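Local coordinates for protein NAD-dependent dehydrogenase (Rhizobium meliloti, PDB 4Z0P) that catalyses the NADPH-dependent reduction of glyoxylate and hydroxypyruvate, as a dimeric member of the D-isomer specific 2-hydroxyacid dehydrogenase family, at residues 59-64 / 85-90; 93-98 / 310-315; 180-183 / 189-192; 239-244 / 270-275. All coordinates share one frame; numbering follows the deposited sequence.

Contact 1 (59-64 / 85-90); sequences DLFSRA and GLPDVP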
# COMPACT_ATOMS: atom_id res chain seq x y z
N ASP A 59 -40.54 2.97 -0.91
CA ASP A 59 -41.59 3.60 -1.73
C ASP A 59 -41.12 4.49 -2.90
O ASP A 59 -41.95 5.08 -3.59
CB ASP A 59 -42.59 4.36 -0.85
CG ASP A 59 -42.04 5.67 -0.27
OD1 ASP A 59 -40.81 5.81 -0.11
OD2 ASP A 59 -42.87 6.55 0.06
N LEU A 60 -39.81 4.59 -3.14
CA LEU A 60 -39.34 5.55 -4.15
C LEU A 60 -39.97 5.35 -5.51
O LEU A 60 -40.48 6.31 -6.11
CB LEU A 60 -37.83 5.56 -4.30
CG LEU A 60 -37.33 6.59 -5.35
CD1 LEU A 60 -37.87 8.02 -5.16
CD2 LEU A 60 -35.82 6.62 -5.37
N PHE A 61 -39.99 4.12 -6.01
CA PHE A 61 -40.53 3.92 -7.36
C PHE A 61 -42.05 4.03 -7.45
O PHE A 61 -42.57 4.29 -8.52
CB PHE A 61 -40.00 2.64 -8.03
CG PHE A 61 -38.51 2.65 -8.20
CD1 PHE A 61 -37.89 3.75 -8.81
CD2 PHE A 61 -37.73 1.61 -7.74
CE1 PHE A 61 -36.51 3.80 -8.94
CE2 PHE A 61 -36.35 1.66 -7.88
CZ PHE A 61 -35.74 2.75 -8.48
N SER A 62 -42.77 3.90 -6.34
CA SER A 62 -44.22 4.18 -6.40
C SER A 62 -44.47 5.71 -6.53
O SER A 62 -45.40 6.15 -7.18
CB SER A 62 -44.97 3.55 -5.23
OG SER A 62 -44.57 4.14 -4.02
N ARG A 63 -43.59 6.50 -5.94
CA ARG A 63 -43.65 7.97 -6.08
C ARG A 63 -43.20 8.50 -7.42
O ARG A 63 -43.72 9.51 -7.90
CB ARG A 63 -42.77 8.62 -5.07
CG ARG A 63 -43.20 8.41 -3.64
CD ARG A 63 -42.14 9.04 -2.76
NE ARG A 63 -42.20 10.52 -2.77
CZ ARG A 63 -41.33 11.31 -2.14
NH1 ARG A 63 -40.31 10.76 -1.46
NH2 ARG A 63 -41.45 12.65 -2.20
N ALA A 64 -42.23 7.81 -8.02
CA ALA A 64 -41.63 8.20 -9.29
C ALA A 64 -41.86 7.15 -10.37
O ALA A 64 -40.92 6.49 -10.81
CB ALA A 64 -40.14 8.48 -9.08
N GLY A 85 -41.03 -2.10 -7.32
CA GLY A 85 -41.45 -1.32 -8.45
C GLY A 85 -40.32 -0.81 -9.33
O GLY A 85 -40.56 0.05 -10.16
N LEU A 86 -39.12 -1.38 -9.22
CA LEU A 86 -38.01 -0.96 -10.11
C LEU A 86 -38.50 -0.99 -11.55
O LEU A 86 -39.00 -2.00 -12.02
CB LEU A 86 -36.76 -1.84 -9.92
CG LEU A 86 -35.56 -1.47 -10.84
CD1 LEU A 86 -34.81 -0.25 -10.38
CD2 LEU A 86 -34.61 -2.65 -10.93
N PRO A 87 -38.42 0.16 -12.25
CA PRO A 87 -39.05 0.20 -13.56
C PRO A 87 -38.31 -0.57 -14.62
O PRO A 87 -37.10 -0.77 -14.53
CB PRO A 87 -39.09 1.71 -13.89
CG PRO A 87 -37.98 2.27 -13.11
CD PRO A 87 -37.99 1.50 -11.82
N ASP A 88 -39.05 -1.00 -15.63
CA ASP A 88 -38.53 -1.76 -16.76
C ASP A 88 -37.89 -0.80 -17.78
O ASP A 88 -38.35 -0.66 -18.90
CB ASP A 88 -39.70 -2.58 -17.36
CG ASP A 88 -39.28 -3.54 -18.45
OD1 ASP A 88 -38.11 -3.95 -18.50
OD2 ASP A 88 -40.14 -3.91 -19.27
N VAL A 89 -36.81 -0.14 -17.35
CA VAL A 89 -36.09 0.83 -18.15
C VAL A 89 -34.60 0.60 -17.83
O VAL A 89 -34.30 -0.09 -16.85
CB VAL A 89 -36.52 2.29 -17.82
CG1 VAL A 89 -37.99 2.50 -18.05
CG2 VAL A 89 -36.16 2.66 -16.37
N PRO A 90 -33.69 1.20 -18.60
CA PRO A 90 -32.28 0.94 -18.34
C PRO A 90 -31.84 1.36 -16.95
O PRO A 90 -32.24 2.43 -16.47
CB PRO A 90 -31.54 1.78 -19.38
CG PRO A 90 -32.53 1.97 -20.48
CD PRO A 90 -33.88 1.99 -19.83

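Contact 2 (93-98 / 310-315); sequences RFVDRT and LEHVVD. With NDP (NADPH dihydro-nicotinamide-adenine-dinucleotide phosphate), chain H.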
# COMPACT_ATOMS: atom_id res chain seq x y z
N ARG A 93 -25.10 1.60 -14.06
CA ARG A 93 -24.26 1.54 -12.85
C ARG A 93 -23.15 2.60 -12.93
O ARG A 93 -22.86 3.14 -13.99
CB ARG A 93 -23.67 0.13 -12.66
CG ARG A 93 -22.52 -0.22 -13.60
CD ARG A 93 -22.30 -1.72 -13.69
NE ARG A 93 -21.02 -2.02 -14.31
CZ ARG A 93 -19.87 -2.15 -13.66
NH1 ARG A 93 -19.80 -2.00 -12.34
NH2 ARG A 93 -18.78 -2.41 -14.34
N PHE A 94 -22.52 2.89 -11.79
CA PHE A 94 -21.43 3.86 -11.76
C PHE A 94 -20.10 3.20 -12.08
O PHE A 94 -19.69 2.24 -11.43
CB PHE A 94 -21.37 4.51 -10.37
CG PHE A 94 -20.42 5.68 -10.22
CD1 PHE A 94 -20.22 6.62 -11.23
CD2 PHE A 94 -19.73 5.85 -9.02
CE1 PHE A 94 -19.35 7.69 -11.05
CE2 PHE A 94 -18.87 6.93 -8.85
CZ PHE A 94 -18.68 7.83 -9.86
N VAL A 95 -19.46 3.69 -13.14
CA VAL A 95 -18.13 3.26 -13.53
C VAL A 95 -17.38 4.56 -13.78
O VAL A 95 -17.85 5.39 -14.54
CB VAL A 95 -18.19 2.43 -14.83
CG1 VAL A 95 -16.78 2.12 -15.34
CG2 VAL A 95 -18.94 1.13 -14.59
N ASP A 96 -16.23 4.76 -13.14
CA ASP A 96 -15.52 6.03 -13.25
C ASP A 96 -14.11 5.84 -12.75
O ASP A 96 -13.88 5.06 -11.83
CB ASP A 96 -16.19 7.09 -12.37
CG ASP A 96 -15.69 8.49 -12.65
OD1 ASP A 96 -16.15 9.07 -13.65
OD2 ASP A 96 -14.85 9.02 -11.87
N ARG A 97 -13.17 6.59 -13.35
CA ARG A 97 -11.77 6.53 -12.92
C ARG A 97 -11.62 6.77 -11.43
O ARG A 97 -10.75 6.17 -10.80
CB ARG A 97 -10.95 7.60 -13.68
CG ARG A 97 -9.51 7.75 -13.21
N THR A 98 -12.44 7.65 -10.85
CA THR A 98 -12.31 7.94 -9.40
C THR A 98 -12.65 6.71 -8.55
O THR A 98 -11.96 6.41 -7.56
CB THR A 98 -13.23 9.11 -8.94
OG1 THR A 98 -14.61 8.78 -9.19
CG2 THR A 98 -12.82 10.41 -9.62
N LEU A 310 -26.98 4.32 -23.99
CA LEU A 310 -26.44 4.44 -22.64
C LEU A 310 -25.26 3.50 -22.47
O LEU A 310 -25.23 2.42 -23.05
CB LEU A 310 -27.52 4.13 -21.60
CG LEU A 310 -28.65 5.15 -21.49
CD1 LEU A 310 -29.85 4.52 -20.79
CD2 LEU A 310 -28.18 6.37 -20.72
N GLU A 311 -24.31 3.91 -21.64
CA GLU A 311 -23.15 3.09 -21.29
C GLU A 311 -23.32 2.54 -19.88
O GLU A 311 -24.02 3.13 -19.06
CB GLU A 311 -21.88 3.94 -21.38
CG GLU A 311 -21.60 4.40 -22.80
CD GLU A 311 -20.63 5.57 -22.90
OE1 GLU A 311 -20.58 6.42 -22.00
OE2 GLU A 311 -19.93 5.64 -23.92
N HIS A 312 -22.70 1.38 -19.62
CA HIS A 312 -22.70 0.77 -18.29
C HIS A 312 -24.09 0.34 -17.84
O HIS A 312 -24.42 0.44 -16.67
CB HIS A 312 -22.06 1.69 -17.23
CG HIS A 312 -20.83 2.38 -17.72
ND1 HIS A 312 -19.72 1.70 -18.16
CD2 HIS A 312 -20.55 3.70 -17.87
CE1 HIS A 312 -18.80 2.56 -18.55
NE2 HIS A 312 -19.28 3.78 -18.38
N VAL A 313 -24.87 -0.18 -18.78
CA VAL A 313 -26.21 -0.65 -18.48
C VAL A 313 -26.14 -2.09 -17.96
O VAL A 313 -25.55 -2.95 -18.58
CB VAL A 313 -27.10 -0.60 -19.73
CG1 VAL A 313 -28.50 -1.14 -19.46
CG2 VAL A 313 -27.18 0.84 -20.24
N VAL A 314 -26.81 -2.33 -16.84
CA VAL A 314 -26.76 -3.67 -16.27
C VAL A 314 -27.77 -4.62 -16.90
O VAL A 314 -28.81 -4.23 -17.43
CB VAL A 314 -26.90 -3.66 -14.74
CG1 VAL A 314 -25.89 -2.69 -14.14
CG2 VAL A 314 -28.31 -3.35 -14.30
N ASP A 315 -27.39 -5.90 -16.86
CA ASP A 315 -28.24 -7.03 -17.26
C ASP A 315 -28.99 -7.43 -16.00
O ASP A 315 -28.40 -8.00 -15.09
CB ASP A 315 -27.35 -8.17 -17.74
CG ASP A 315 -28.13 -9.41 -18.15
OD1 ASP A 315 -29.28 -9.59 -17.71
OD2 ASP A 315 -27.56 -10.23 -18.89
PA NDP H . -17.73 -5.64 -13.33
O1A NDP H . -19.13 -5.97 -13.81
O2A NDP H . -16.88 -4.78 -14.21
O5B NDP H . -16.99 -7.03 -13.12
C5B NDP H . -17.59 -8.15 -12.51
C4B NDP H . -16.68 -9.33 -12.72
O4B NDP H . -17.21 -10.41 -11.96
C3B NDP H . -16.59 -9.81 -14.16
O3B NDP H . -15.26 -10.25 -14.40
C2B NDP H . -17.55 -10.99 -14.19
O2B NDP H . -17.25 -11.98 -15.15
C1B NDP H . -17.31 -11.54 -12.81
N9A NDP H . -18.43 -12.42 -12.42
C8A NDP H . -19.72 -12.12 -12.16
N7A NDP H . -20.44 -13.17 -11.84
C5A NDP H . -19.56 -14.21 -11.89
C6A NDP H . -19.70 -15.60 -11.68
N6A NDP H . -20.88 -16.17 -11.32
N1A NDP H . -18.60 -16.39 -11.82
C2A NDP H . -17.44 -15.82 -12.17
N3A NDP H . -17.19 -14.53 -12.41
C4A NDP H . -18.31 -13.77 -12.24
O3 NDP H . -17.95 -5.03 -11.85
PN NDP H . -16.88 -4.02 -11.16
O1N NDP H . -15.50 -4.56 -11.29
O2N NDP H . -17.15 -2.62 -11.58
O5D NDP H . -17.43 -4.12 -9.67
C5D NDP H . -17.37 -5.36 -8.99
C4D NDP H . -18.14 -5.30 -7.68
O4D NDP H . -17.40 -4.58 -6.70
C3D NDP H . -19.47 -4.55 -7.71
O3D NDP H . -20.51 -5.38 -8.26
C2D NDP H . -19.74 -4.18 -6.26
O2D NDP H . -20.51 -5.22 -5.62
C1D NDP H . -18.31 -4.18 -5.68
N1N NDP H . -17.90 -2.86 -5.18
C2N NDP H . -17.62 -2.67 -3.84
C3N NDP H . -17.22 -1.45 -3.35
C7N NDP H . -16.76 -1.25 -1.94
O7N NDP H . -16.69 -0.08 -1.52
N7N NDP H . -16.47 -2.28 -1.18
C4N NDP H . -17.16 -0.29 -4.27
C5N NDP H . -17.50 -0.59 -5.69
C6N NDP H . -17.82 -1.80 -6.10
P2B NDP H . -17.54 -11.74 -16.72
O1X NDP H . -16.47 -10.75 -17.13
O2X NDP H . -17.33 -13.12 -17.29
O3X NDP H . -18.93 -11.22 -16.83

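Contact 3 (180-183 / 189-192); sequences ETYD and AFLG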
# COMPACT_ATOMS: atom_id res chain seq x y z
N GLU A 180 -1.91 -13.80 -15.78
CA GLU A 180 -2.52 -15.02 -16.26
C GLU A 180 -3.94 -15.06 -15.72
O GLU A 180 -4.15 -14.75 -14.54
CB GLU A 180 -1.81 -16.26 -15.75
CG GLU A 180 -0.34 -16.38 -16.13
CD GLU A 180 0.33 -17.41 -15.27
OE1 GLU A 180 -0.05 -18.59 -15.42
OE2 GLU A 180 1.17 -17.04 -14.40
N THR A 181 -4.89 -15.41 -16.57
CA THR A 181 -6.28 -15.52 -16.15
C THR A 181 -6.86 -16.90 -16.41
O THR A 181 -6.38 -17.65 -17.28
CB THR A 181 -7.16 -14.47 -16.85
OG1 THR A 181 -7.10 -14.69 -18.26
CG2 THR A 181 -6.68 -13.09 -16.54
N TYR A 182 -7.90 -17.20 -15.64
CA TYR A 182 -8.58 -18.47 -15.65
C TYR A 182 -10.06 -18.22 -15.86
O TYR A 182 -10.58 -17.22 -15.40
CB TYR A 182 -8.42 -19.17 -14.29
CG TYR A 182 -7.00 -19.66 -14.00
CD1 TYR A 182 -6.02 -18.78 -13.55
CD2 TYR A 182 -6.66 -21.00 -14.16
CE1 TYR A 182 -4.72 -19.22 -13.30
CE2 TYR A 182 -5.38 -21.46 -13.90
CZ TYR A 182 -4.42 -20.58 -13.46
OH TYR A 182 -3.15 -21.03 -13.21
N ASP A 183 -10.73 -19.14 -16.56
CA ASP A 183 -12.20 -19.10 -16.69
C ASP A 183 -12.87 -19.91 -15.58
O ASP A 183 -12.18 -20.43 -14.73
CB ASP A 183 -12.65 -19.55 -18.08
CG ASP A 183 -12.26 -20.98 -18.40
OD1 ASP A 183 -11.88 -21.75 -17.49
OD2 ASP A 183 -12.35 -21.33 -19.58
N ALA A 189 -7.65 -24.80 -10.03
CA ALA A 189 -6.24 -24.59 -10.37
C ALA A 189 -5.79 -23.20 -9.90
O ALA A 189 -4.70 -23.03 -9.34
CB ALA A 189 -6.03 -24.75 -11.86
N PHE A 190 -6.65 -22.21 -10.15
CA PHE A 190 -6.43 -20.84 -9.69
C PHE A 190 -6.29 -20.75 -8.16
O PHE A 190 -5.33 -20.16 -7.67
CB PHE A 190 -7.55 -19.93 -10.24
CG PHE A 190 -7.76 -18.64 -9.48
CD1 PHE A 190 -8.62 -18.61 -8.40
CD2 PHE A 190 -7.16 -17.46 -9.89
CE1 PHE A 190 -8.82 -17.42 -7.70
CE2 PHE A 190 -7.39 -16.27 -9.20
CZ PHE A 190 -8.22 -16.25 -8.10
N LEU A 191 -7.21 -21.37 -7.42
CA LEU A 191 -7.15 -21.33 -5.95
C LEU A 191 -5.87 -21.96 -5.42
O LEU A 191 -5.24 -21.40 -4.52
CB LEU A 191 -8.36 -22.05 -5.34
CG LEU A 191 -9.71 -21.39 -5.59
CD1 LEU A 191 -10.83 -22.34 -5.20
CD2 LEU A 191 -9.85 -20.07 -4.83
N GLY A 192 -5.46 -23.09 -5.99
CA GLY A 192 -4.28 -23.80 -5.52
C GLY A 192 -2.98 -23.04 -5.68
O GLY A 192 -2.00 -23.35 -5.01

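Contact 4 (239-244 / 270-275); sequences QVEADI and SRFWDM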
# COMPACT_ATOMS: atom_id res chain seq x y z
N GLN A 239 -19.80 -14.15 1.01
CA GLN A 239 -18.98 -14.89 1.96
C GLN A 239 -19.81 -15.54 3.05
O GLN A 239 -20.96 -15.14 3.32
CB GLN A 239 -17.90 -13.99 2.56
CG GLN A 239 -18.39 -13.02 3.62
CD GLN A 239 -17.53 -11.78 3.77
OE1 GLN A 239 -16.61 -11.52 2.99
NE2 GLN A 239 -17.84 -10.99 4.80
N VAL A 240 -19.24 -16.59 3.62
CA VAL A 240 -19.86 -17.30 4.75
C VAL A 240 -19.02 -16.96 5.97
O VAL A 240 -17.96 -17.56 6.20
CB VAL A 240 -19.94 -18.83 4.51
CG1 VAL A 240 -20.68 -19.51 5.64
CG2 VAL A 240 -20.62 -19.12 3.19
N GLU A 241 -19.48 -15.98 6.74
CA GLU A 241 -18.69 -15.50 7.88
C GLU A 241 -18.44 -16.54 8.95
O GLU A 241 -17.38 -16.54 9.56
CB GLU A 241 -19.32 -14.24 8.48
CG GLU A 241 -19.06 -13.06 7.54
CD GLU A 241 -19.90 -11.83 7.81
OE1 GLU A 241 -20.51 -11.71 8.88
OE2 GLU A 241 -19.90 -10.96 6.92
N ALA A 242 -19.38 -17.45 9.17
CA ALA A 242 -19.14 -18.54 10.11
C ALA A 242 -17.88 -19.33 9.71
O ALA A 242 -17.11 -19.76 10.57
CB ALA A 242 -20.35 -19.47 10.18
N ASP A 243 -17.70 -19.54 8.40
CA ASP A 243 -16.56 -20.29 7.88
C ASP A 243 -15.27 -19.48 7.95
O ASP A 243 -14.22 -20.02 8.25
CB ASP A 243 -16.79 -20.70 6.43
CG ASP A 243 -17.88 -21.73 6.25
OD1 ASP A 243 -18.49 -22.20 7.24
OD2 ASP A 243 -18.09 -22.14 5.09
N ILE A 244 -15.35 -18.18 7.67
CA ILE A 244 -14.18 -17.31 7.80
C ILE A 244 -13.65 -17.40 9.23
O ILE A 244 -12.46 -17.61 9.46
CB ILE A 244 -14.50 -15.83 7.45
CG1 ILE A 244 -14.86 -15.67 5.96
CG2 ILE A 244 -13.29 -14.96 7.75
CD1 ILE A 244 -15.38 -14.27 5.62
N SER A 270 -20.01 -8.59 16.80
CA SER A 270 -19.21 -9.45 15.91
C SER A 270 -17.83 -9.70 16.47
O SER A 270 -17.19 -8.80 17.00
CB SER A 270 -19.07 -8.83 14.50
OG SER A 270 -18.27 -9.65 13.65
N ARG A 271 -17.35 -10.93 16.34
CA ARG A 271 -15.97 -11.24 16.65
C ARG A 271 -14.95 -10.52 15.77
O ARG A 271 -13.81 -10.37 16.18
CB ARG A 271 -15.73 -12.75 16.56
CG ARG A 271 -16.42 -13.53 17.68
CD ARG A 271 -16.04 -15.00 17.59
NE ARG A 271 -14.59 -15.15 17.74
CZ ARG A 271 -13.85 -16.14 17.24
NH1 ARG A 271 -14.39 -17.11 16.53
NH2 ARG A 271 -12.54 -16.15 17.47
N PHE A 272 -15.35 -10.09 14.57
CA PHE A 272 -14.37 -9.57 13.62
C PHE A 272 -13.66 -8.32 14.14
O PHE A 272 -12.50 -8.11 13.81
CB PHE A 272 -14.99 -9.27 12.26
CG PHE A 272 -15.35 -10.48 11.46
CD1 PHE A 272 -14.39 -11.43 11.11
CD2 PHE A 272 -16.63 -10.65 11.00
CE1 PHE A 272 -14.71 -12.51 10.35
CE2 PHE A 272 -16.98 -11.75 10.25
CZ PHE A 272 -16.02 -12.70 9.94
N TRP A 273 -14.34 -7.50 14.94
CA TRP A 273 -13.74 -6.26 15.43
C TRP A 273 -12.45 -6.48 16.20
O TRP A 273 -11.56 -5.63 16.17
CB TRP A 273 -14.71 -5.50 16.31
CG TRP A 273 -16.03 -5.07 15.68
CD1 TRP A 273 -17.27 -5.57 15.95
CD2 TRP A 273 -16.23 -4.01 14.74
NE1 TRP A 273 -18.22 -4.90 15.24
CE2 TRP A 273 -17.62 -3.93 14.48
CE3 TRP A 273 -15.37 -3.12 14.09
CZ2 TRP A 273 -18.16 -3.00 13.61
CZ3 TRP A 273 -15.92 -2.18 13.22
CH2 TRP A 273 -17.29 -2.12 12.99
N ASP A 274 -12.37 -7.57 16.96
CA ASP A 274 -11.27 -7.82 17.90
C ASP A 274 -10.28 -8.88 17.44
O ASP A 274 -9.40 -9.25 18.23
CB ASP A 274 -11.82 -8.27 19.25
CG ASP A 274 -12.61 -7.19 19.98
OD1 ASP A 274 -12.33 -5.99 19.81
OD2 ASP A 274 -13.50 -7.57 20.77
N MET A 275 -10.37 -9.39 16.22
CA MET A 275 -9.50 -10.48 15.87
C MET A 275 -8.15 -10.02 15.42
O MET A 275 -8.04 -9.04 14.70
CB MET A 275 -10.15 -11.35 14.86
CG MET A 275 -11.14 -12.20 15.60
SD MET A 275 -12.15 -12.96 14.39
CE MET A 275 -11.10 -14.37 14.02

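Contact 1 (59-64 / 85-90)
Phe61, in the short helix 60-63, comes closest to the loop 85-90 at Gly85, their CA atoms 5.4 Å apart, and no hydrogen bond joins the two backbones. Gly85 adopts a positive phi of 72°, a conformation favourable to glycine, and its carbonyl oxygen O lies 3.4 Å from Phe61 CB. The Phe61 ring then meets two residues, one over a face and one beside it. Pro87 lays its CD over the middle of one ring face, 3.8 Å from the centroid of the Phe61 ring and 12° off the normal, a CH-pi contact in which the proline crosses the phenylalanine at about a right angle. With CG anti to the backbone N (chi1 179°), Leu86 extends beside the ring, pointing the same way as Phe61, and puts CD1 obliquely 3.5 Å from Phe61 CE2. The helix start is tied down separately, Asp59 O accepting from both Ser62 OG and Arg63 N. Phe61 also packs on Leu67, Leu83 and Val70. Pro87 shares Val70 with it, so helix 60-63 and the loop leading into strand 91-92 are both packed against strand 69-72 of the five-stranded parallel sheet.

Contact 2 (93-98 / 310-315)
Oxygen O2N of the NADPH nicotinamide-side phosphate is gripped by both terminal nitrogens of Arg93: NH1 donates to O2N at 2.8 Å and NH2 to O2N at 3.2 Å, the second bond the more bent. O2N lies in the guanidinium plane, at its edge. Oxygen O1A of the adenosine-side phosphate sits above one face of the group, offset toward its rim, while Val95 CG2 covers the centre of the opposite face, 3.5 Å from the plane. NH1 has a further acceptor in Ala75 O, which helps fix the rotation of the guanidinium. The chain from CG to NE is extended, carrying the charge well away from the backbone, and Val314 crosses it at a slant, its CG1 3.7 Å from Arg93 CD.

The loop 310-315 is joined to the base of this arginine by a nearly straight bond, Arg93 N to His312 O at 2.9 Å (N-H...O 164°). Val95 CB stands over the His312 ring, 3.7 Å from the centroid, a CH-pi contact. Val95 thus lies between two flat groups, the imidazole and the guanidinium, whose planes are nearly perpendicular. Asp96 N-caps helix 97-115, its OD2 accepting from Thr98 N and Thr98 OG1.

Arg93, an observed NADPH-binding residue, would offset part of the pyrophosphate's negative charge, while the aliphatic contacts of Val95 and Val314 and the His312 carbonyl hold its side chain and backbone in place.

Contact 3 (180-183 / 189-192)
One face of the Tyr182 ring carries Phe190 CB, 3.8 Å above the plane and displaced toward the rim; measured to the centroid of the Tyr182 ring, this CH-pi contact spans 4.0 Å, 18° off the normal. Ala189 CB approaches the same tyrosine obliquely, 3.9 Å from Tyr182 CE2. The Phe190 ring, in turn, meets Tyr182 CD1 at its edge, Phe190 CD2 being 4.1 Å from Tyr182 CD1. The two aromatic side chains therefore meet through a methylene on a face rather than by stacking. With CG anti to the backbone N (chi1 159°), Phe190 sends its ring away from strand 180-182 after its CB has touched the tyrosine, and there it meets the ring of Trp169. The Tyr182 OH is hydrogen-bonded to Arg193 NH1, which also forms a salt bridge with Glu180 OE1. Tyr182 packs on Trp169 and Phe190 on Ile167, so both reach strand 165-169. Strand 180-182, an outermost strand of the seven-stranded parallel sheet within the chain, pairs with strand 165-169 and the residue after it through backbone bonds to Gly168 and Ser170. Helix 187-193 lies in the Rossmann crossover from this edge strand past strands 165-169 and 142-146 to strand 196-199.

Contact 4 (239-244 / 270-275)
Glu241 meets the rim of the Phe272 ring along most of its length. Its CB lies at the ring edge, in plane, 3.8 Å from Phe272 CE2; CG follows at 3.7 Å from the same CE2, and the carboxylate carbon CD and OE1 remain close to it, the carboxylate standing nearly perpendicular to the ring (87°). OE2 turns to polar partners: Gln239 NE2 donates to Glu241 OE2 at 3.0 Å, on the anti side of the carboxylate and a little out of its plane, with OE2 in the plane of the Gln239 amide, and the backbone N of Glu262 binds it too. Val260 O also accepts from Gln239 NE2, fixing the amide that in turn orients the carboxylate. One turn further along the helix, the CG2 branch of Ile244, anti to the backbone N of that residue, reaches Phe272 CE1 at 3.8 Å near the ring plane. An ST turn shapes the start of segment 270-275, Ser270 OG accepting from Phe272 N. Phe272 further packs on Leu245. Helix 241-250 thus packs on strand 229-232 through Ile244 and Phe230, and the loop on edge strand 278-280 through Phe272 and Val280; neighbouring Trp273 stacks on His128 of the second subunit.

The four contacts divide between two sheets. Contact 1 belongs to the five-stranded sheet near the start of the chain, and contact 2 touches contact 1 where Leu310 packs on Pro90. Contact 3 lies at the edge strand 180-182 of the seven-stranded Rossmann-type sheet and contact 4 packs against that sheet; both are nested within the long loop that contact 2 closes, their centres about 26 Å apart. Contact 4 is buried, the other three partly so. Contacts 1 and 4 join a short helix or helix start to a loop, contact 3 an edge strand to a helix, all through an aromatic ring and without a hydrogen bond between the segments. Contact 2 differs: it has a backbone bond across the segments and a charged group on the cofactor.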